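Side-chain contacts in xenavidin (Xenopus tropicalis, PDB 2UZ2), which binds biotin as a frog member of the avidin family, a tetramer of beta-barrel subunits: residues G10-K15 with G88-H93; Y35-S40 with S44-S49. All coordinates share one frame; numbering follows the deposited sequence.

Interaction 1. Residues G10-K15 with G88-H93; sequences GQWRNK and GEEILH
Trp12 and Leu92 meet because both leave their strands with CG anti to the carbonyl carbon (Trp12 chi1 -57°), and each CB already points at the opposing segment; the two side chains then cross at roughly a right angle. The methyl CD1 of Leu92 settles over the indole face, 3.9 Å from the centroid of the six-membered ring of Trp12 and 14° off its normal, a CH-pi contact over the centre of the ring. CG and CD2 of Leu92 extend the cover outward, CD2 lying 3.8 Å from CH2 of Trp12. A branched leucine suits this place: one methyl sits on the ring while the other follows its outer border. Glu90 comes to the indole edge at CH2. Its CB lies close to the ring plane, 3.7 Å from Trp12 CH2, and its extended chain carries the carboxylate along that edge, with the two planes 53° apart. The aliphatic part of the glutamate thus packs against the aromatic rim while its charged end is committed to a salt bridge with Arg121, which also makes a cation-pi contact with Trp12. Tryptophan fits because it joins a broad apolar face for Leu92 to an N-H that reaches Leu8 O, a bond that helps fix the rotation of the ring. No hydrogen bond joins the two segments, and their backbones stay 8.8 Å apart between the CA atoms of Trp12 and Leu92. Strand 112-121 runs between them and bonds to both, Arg13 pairing with Thr120 and Leu92 with Phe119, while strands 19-25 and 75-84 flank the group on the outer sides.

Interaction 2. Residues Y35-S40 with S44-S49; sequences YFTSVS and STIRIS. With BTN (biotin), chain D.
Phe36 meets the 44-49 loop with its ring: CG2 of Ile46 lies over one face, 3.9 Å from the ring centroid in a CH-pi contact, and CG1 of Ile48 comes to the edge, 3.6 Å from CD1 of Phe36. With CG anti to the backbone N (chi1 -175°), the ring reaches across to this loop, offering a flat apolar face and an edge to two branched isoleucines. Replacing Phe36 by an alanine would probably strip Ile46 CG2 of the face it lies on and Ile48 CG1 of the edge it meets. Ile46 also touches Thr37, CG2 to CG2 at 3.7 Å, and its longer branch brings CD1 near Ser40 OG, whose polar partner is Thr42 O.

Behind these side chains, Tyr35 and Ser49 form an antiparallel hydrogen-bonded pair, Tyr35 N to Ser49 O at 2.8 Å. Where the two segments move apart beyond the pair, a water donates to Tyr35 O and Arg47 O and accepts from Thr37 N. Ser49 OG donates to Arg47 O and bonds to Ala70 N.

Biotin lies beyond. Tyr35 OH donates to its carbonyl O3 at 2.7 Å, in the plane of the ring, and Thr37 OG1 accepts from N2 at 2.8 Å. Because the threonine hydroxyl spends its proton on a lone pair of Val39 O (2.7 Å), it is left to act as acceptor. A donor at O3 and an acceptor at N2 match the ureido group and would probably polarise it, consistent with the tight biotin binding of avidins.

In the fold
Interactions 1 and 2 belong to a single eight-stranded antiparallel barrel, their centres about 19 Å apart. Along the chain the order is 10-15, 35-40, 44-49, 88-93, so both segments of interaction 2 fall between the two of interaction 1. Residues 10-15 and 88-93 face each other across strand 112-121, where the barrel closes on itself, whereas 35-40 and 44-49 are the two arms of the connection between strands 30-36 and 49-55 at the biotin pocket. The two contacts meet through Asn14 and Tyr35, ND2 and OH lying 3.2 Å apart, and both side chains bond to biotin O3. Segment 10-15 thus takes part both in the barrel wall where it closes and, through Asn14, in the biotin pocket.

Interaction 1. Residues G10-K15 with G88-H93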
loop_
_atom_site.group_PDB
_atom_site.type_symbol
_atom_site.label_atom_id
_atom_site.label_comp_id
_atom_site.label_asym_id
_atom_site.label_seq_id
_atom_site.Cartn_x
_atom_site.Cartn_y
_atom_site.Cartn_z
ATOM N N GLY B 10 -16.840 -5.839 20.540
ATOM C CA GLY B 10 -17.604 -4.625 20.803
ATOM C C GLY B 10 -17.544 -3.647 19.661
ATOM O O GLY B 10 -17.251 -4.027 18.553
ATOM N N GLN B 11 -17.841 -2.391 19.970
ATOM C CA GLN B 11 -18.015 -1.382 18.935
ATOM C C GLN B 11 -16.841 -0.440 18.901
ATOM O O GLN B 11 -16.306 -0.044 19.949
ATOM C CB GLN B 11 -19.294 -0.612 19.191
ATOM C CG GLN B 11 -20.492 -1.518 19.207
ATOM C CD GLN B 11 -21.777 -0.821 18.840
ATOM O OE1 GLN B 11 -22.843 -1.267 19.275
ATOM N NE2 GLN B 11 -21.704 0.250 18.046
ATOM N N TRP B 12 -16.439 -0.095 17.688
ATOM C CA TRP B 12 -15.343 0.823 17.439
ATOM C C TRP B 12 -15.785 1.780 16.342
ATOM O O TRP B 12 -16.646 1.447 15.529
ATOM C CB TRP B 12 -14.135 0.056 16.901
ATOM C CG TRP B 12 -13.643 -1.069 17.798
ATOM C CD1 TRP B 12 -14.114 -2.367 17.837
ATOM C CD2 TRP B 12 -12.580 -0.996 18.755
ATOM N NE1 TRP B 12 -13.402 -3.093 18.778
ATOM C CE2 TRP B 12 -12.450 -2.276 19.341
ATOM C CE3 TRP B 12 -11.711 0.037 19.167
ATOM C CZ2 TRP B 12 -11.489 -2.556 20.335
ATOM C CZ3 TRP B 12 -10.767 -0.244 20.171
ATOM C CH2 TRP B 12 -10.661 -1.520 20.721
ATOM N N ARG B 13 -15.164 2.953 16.307
ATOM C CA ARG B 13 -15.435 3.893 15.218
ATOM C C ARG B 13 -14.130 4.431 14.688
ATOM O O ARG B 13 -13.155 4.563 15.428
ATOM C CB ARG B 13 -16.266 5.074 15.720
ATOM C CG ARG B 13 -15.667 5.859 16.875
ATOM C CD ARG B 13 -16.379 7.207 17.103
ATOM N NE ARG B 13 -15.985 8.222 16.127
ATOM C CZ ARG B 13 -16.836 8.896 15.353
ATOM N NH1 ARG B 13 -18.146 8.684 15.444
ATOM N NH2 ARG B 13 -16.376 9.791 14.490
ATOM N N ASN B 14 -14.104 4.771 13.413
ATOM C CA ASN B 14 -12.933 5.517 12.927
ATOM C C ASN B 14 -13.240 6.991 12.720
ATOM O O ASN B 14 -14.348 7.444 12.987
ATOM C CB ASN B 14 -12.319 4.859 11.697
ATOM C CG ASN B 14 -13.234 4.903 10.474
ATOM O OD1 ASN B 14 -14.128 5.742 10.390
ATOM N ND2 ASN B 14 -12.990 3.988 9.514
ATOM N N LYS B 15 -12.262 7.753 12.227
ATOM C CA LYS B 15 -12.423 9.192 12.133
ATOM C C LYS B 15 -13.477 9.589 11.095
ATOM O O LYS B 15 -14.043 10.688 11.174
ATOM C CB LYS B 15 -11.054 9.871 11.902
ATOM C CG LYS B 15 -9.978 9.373 12.935
ATOM C CD LYS B 15 -8.570 9.988 12.763
ATOM C CE LYS B 15 -8.327 11.126 13.730
ATOM N NZ LYS B 15 -6.944 11.693 13.619
ATOM N N GLY B 88 -4.629 5.681 28.323
ATOM C CA GLY B 88 -4.965 4.306 28.669
ATOM C C GLY B 88 -6.185 3.806 27.922
ATOM O O GLY B 88 -6.773 2.790 28.288
ATOM N N GLU B 89 -6.568 4.526 26.869
ATOM C CA GLU B 89 -7.688 4.109 26.005
ATOM C C GLU B 89 -7.195 3.232 24.863
ATOM O O GLU B 89 -6.092 3.451 24.349
ATOM C CB GLU B 89 -8.408 5.331 25.437
ATOM C CG GLU B 89 -9.033 6.228 26.523
ATOM C CD GLU B 89 -9.279 7.642 26.036
ATOM O OE1 GLU B 89 -8.821 7.983 24.925
ATOM O OE2 GLU B 89 -9.927 8.417 26.773
ATOM N N GLU B 90 -8.027 2.261 24.468
ATOM C CA GLU B 90 -7.690 1.281 23.429
ATOM C C GLU B 90 -7.788 1.928 22.070
ATOM O O GLU B 90 -8.737 2.701 21.788
ATOM C CB GLU B 90 -8.656 0.095 23.406
ATOM C CG GLU B 90 -8.945 -0.590 24.689
ATOM C CD GLU B 90 -10.289 -1.308 24.640
ATOM O OE1 GLU B 90 -11.330 -0.651 24.846
ATOM O OE2 GLU B 90 -10.310 -2.523 24.403
ATOM N N ILE B 91 -6.801 1.638 21.216
ATOM C CA ILE B 91 -6.786 2.173 19.858
ATOM C C ILE B 91 -6.334 1.088 18.882
ATOM O O ILE B 91 -5.402 0.335 19.183
ATOM C CB ILE B 91 -5.876 3.440 19.728
ATOM C CG1 ILE B 91 -6.282 4.515 20.754
ATOM C CG2 ILE B 91 -5.877 3.983 18.295
ATOM C CD1 ILE B 91 -5.705 5.895 20.478
ATOM N N LEU B 92 -7.000 1.001 17.737
ATOM C CA LEU B 92 -6.573 0.050 16.725
ATOM C C LEU B 92 -5.962 0.870 15.602
ATOM O O LEU B 92 -6.682 1.663 14.966
ATOM C CB LEU B 92 -7.745 -0.751 16.171
ATOM C CG LEU B 92 -8.733 -1.349 17.166
ATOM C CD1 LEU B 92 -9.832 -2.103 16.434
ATOM C CD2 LEU B 92 -7.989 -2.277 18.099
ATOM N N HIS B 93 -4.671 0.676 15.352
ATOM C CA HIS B 93 -4.011 1.229 14.172
ATOM C C HIS B 93 -4.087 0.244 13.027
ATOM O O HIS B 93 -3.562 -0.856 13.125
ATOM C CB HIS B 93 -2.536 1.587 14.447
ATOM C CG HIS B 93 -2.351 2.747 15.368
ATOM N ND1 HIS B 93 -2.887 3.991 15.118
ATOM C CD2 HIS B 93 -1.623 2.873 16.497
ATOM C CE1 HIS B 93 -2.542 4.819 16.089
ATOM N NE2 HIS B 93 -1.781 4.162 16.944
#

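Interaction 2. Residues Y35-S40 with S44-S49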
loop_
_atom_site.group_PDB
_atom_site.type_symbol
_atom_site.label_atom_id
_atom_site.label_comp_id
_atom_site.label_asym_id
_atom_site.label_seq_id
_atom_site.Cartn_x
_atom_site.Cartn_y
_atom_site.Cartn_z
ATOM N N TYR B 35 -19.523 -4.468 9.661
ATOM C CA TYR B 35 -18.930 -3.150 9.430
ATOM C C TYR B 35 -19.979 -2.283 8.761
ATOM O O TYR B 35 -20.646 -2.689 7.777
ATOM C CB TYR B 35 -17.717 -3.299 8.523
ATOM C CG TYR B 35 -16.802 -2.122 8.576
ATOM C CD1 TYR B 35 -15.636 -2.154 9.371
ATOM C CD2 TYR B 35 -17.045 -1.010 7.803
ATOM C CE1 TYR B 35 -14.759 -1.067 9.391
ATOM C CE2 TYR B 35 -16.172 0.092 7.846
ATOM C CZ TYR B 35 -15.034 0.035 8.650
ATOM O OH TYR B 35 -14.201 1.158 8.645
ATOM N N PHE B 36 -20.138 -1.072 9.278
ATOM C CA PHE B 36 -21.035 -0.150 8.648
ATOM C C PHE B 36 -20.230 1.071 8.199
ATOM O O PHE B 36 -19.775 1.894 9.024
ATOM C CB PHE B 36 -22.210 0.302 9.511
ATOM C CG PHE B 36 -23.165 1.162 8.724
ATOM C CD1 PHE B 36 -24.221 0.589 8.069
ATOM C CD2 PHE B 36 -22.913 2.519 8.537
ATOM C CE1 PHE B 36 -25.101 1.354 7.315
ATOM C CE2 PHE B 36 -23.761 3.313 7.747
ATOM C CZ PHE B 36 -24.864 2.719 7.126
ATOM N N THR B 37 -20.031 1.186 6.903
ATOM C CA THR B 37 -19.185 2.301 6.437
ATOM C C THR B 37 -19.936 3.634 6.268
ATOM O O THR B 37 -21.065 3.679 5.783
ATOM C CB THR B 37 -18.438 1.955 5.135
ATOM O OG1 THR B 37 -17.552 3.036 4.838
ATOM C CG2 THR B 37 -19.421 1.773 3.986
ATOM N N SER B 38 -19.294 4.736 6.648
ATOM C CA SER B 38 -19.900 6.052 6.494
ATOM C C SER B 38 -19.566 6.623 5.121
ATOM O O SER B 38 -20.117 7.667 4.714
ATOM C CB SER B 38 -19.427 6.993 7.595
ATOM O OG SER B 38 -20.100 6.718 8.803
ATOM N N VAL B 39 -18.684 5.926 4.410
ATOM C CA VAL B 39 -18.223 6.304 3.065
ATOM C C VAL B 39 -18.204 5.150 2.056
ATOM O O VAL B 39 -18.007 4.013 2.409
ATOM C CB VAL B 39 -16.832 7.006 3.077
ATOM C CG1 VAL B 39 -16.902 8.304 3.870
ATOM C CG2 VAL B 39 -15.749 6.078 3.580
ATOM N N SER B 40 -18.440 5.456 0.783
ATOM C CA SER B 40 -18.365 4.399 -0.216
ATOM C C SER B 40 -17.934 4.967 -1.555
ATOM O O SER B 40 -17.883 6.171 -1.728
ATOM C CB SER B 40 -19.721 3.696 -0.344
ATOM O OG SER B 40 -20.709 4.621 -0.753
ATOM N N SER B 44 -24.918 3.389 -4.383
ATOM C CA SER B 44 -25.911 2.481 -3.794
ATOM C C SER B 44 -26.023 2.758 -2.307
ATOM O O SER B 44 -25.091 3.291 -1.708
ATOM C CB SER B 44 -25.545 1.004 -4.034
ATOM O OG SER B 44 -25.468 0.733 -5.432
ATOM N N THR B 45 -27.175 2.420 -1.742
ATOM C CA THR B 45 -27.453 2.559 -0.324
ATOM C C THR B 45 -26.478 1.678 0.444
ATOM O O THR B 45 -26.364 0.468 0.187
ATOM C CB THR B 45 -28.921 2.149 -0.010
ATOM O OG1 THR B 45 -29.799 2.941 -0.813
ATOM C CG2 THR B 45 -29.282 2.337 1.471
ATOM N N ILE B 46 -25.744 2.287 1.364
ATOM C CA ILE B 46 -24.878 1.501 2.252
ATOM C C ILE B 46 -25.712 0.656 3.225
ATOM O O ILE B 46 -26.715 1.133 3.782
ATOM C CB ILE B 46 -23.929 2.418 3.036
ATOM C CG1 ILE B 46 -22.936 3.079 2.058
ATOM C CG2 ILE B 46 -23.167 1.635 4.082
ATOM C CD1 ILE B 46 -22.373 4.408 2.536
ATOM N N ARG B 47 -25.299 -0.602 3.388
ATOM C CA ARG B 47 -25.893 -1.467 4.419
ATOM C C ARG B 47 -24.817 -2.150 5.204
ATOM O O ARG B 47 -23.685 -2.317 4.722
ATOM C CB ARG B 47 -26.890 -2.503 3.856
ATOM C CG ARG B 47 -28.281 -1.867 3.562
ATOM C CD ARG B 47 -29.412 -2.892 3.301
ATOM N NE ARG B 47 -30.582 -2.237 2.712
ATOM C CZ ARG B 47 -30.610 -1.754 1.469
ATOM N NH1 ARG B 47 -29.555 -1.897 0.685
ATOM N NH2 ARG B 47 -31.685 -1.140 1.006
ATOM N N ILE B 48 -25.171 -2.510 6.438
ATOM C CA ILE B 48 -24.278 -3.262 7.320
ATOM C C ILE B 48 -23.789 -4.477 6.538
ATOM O O ILE B 48 -24.605 -5.142 5.844
ATOM C CB ILE B 48 -25.042 -3.723 8.570
ATOM C CG1 ILE B 48 -25.580 -2.513 9.342
ATOM C CG2 ILE B 48 -24.153 -4.571 9.444
ATOM C CD1 ILE B 48 -26.446 -2.864 10.538
ATOM N N SER B 49 -22.484 -4.752 6.642
ATOM C CA SER B 49 -21.848 -5.827 5.901
ATOM C C SER B 49 -21.066 -6.745 6.820
ATOM O O SER B 49 -20.540 -6.304 7.835
ATOM C CB SER B 49 -20.933 -5.215 4.811
ATOM O OG SER B 49 -21.720 -4.427 3.895
HETATM C C11 BTN D . -17.820 0.295 -2.209
HETATM O O11 BTN D . -17.608 -0.319 -3.280
HETATM O O12 BTN D . -18.238 1.476 -2.286
HETATM C C10 BTN D . -17.591 -0.360 -0.859
HETATM C C9 BTN D . -17.459 0.657 0.269
HETATM C C8 BTN D . -15.987 1.043 0.498
HETATM C C7 BTN D . -15.728 1.608 1.884
HETATM C C2 BTN D . -14.251 1.958 2.113
HETATM S S1 BTN D . -13.322 0.579 2.262
HETATM C C6 BTN D . -12.015 1.470 3.181
HETATM C C5 BTN D . -12.558 2.731 3.831
HETATM N N1 BTN D . -12.758 2.659 5.282
HETATM C C3 BTN D . -14.050 2.851 5.585
HETATM O O3 BTN D . -14.575 3.164 6.852
HETATM N N2 BTN D . -14.797 2.752 4.488
HETATM C C4 BTN D . -13.977 2.903 3.295
HETATM O O HOH W 1 -21.294 -1.193 5.486
#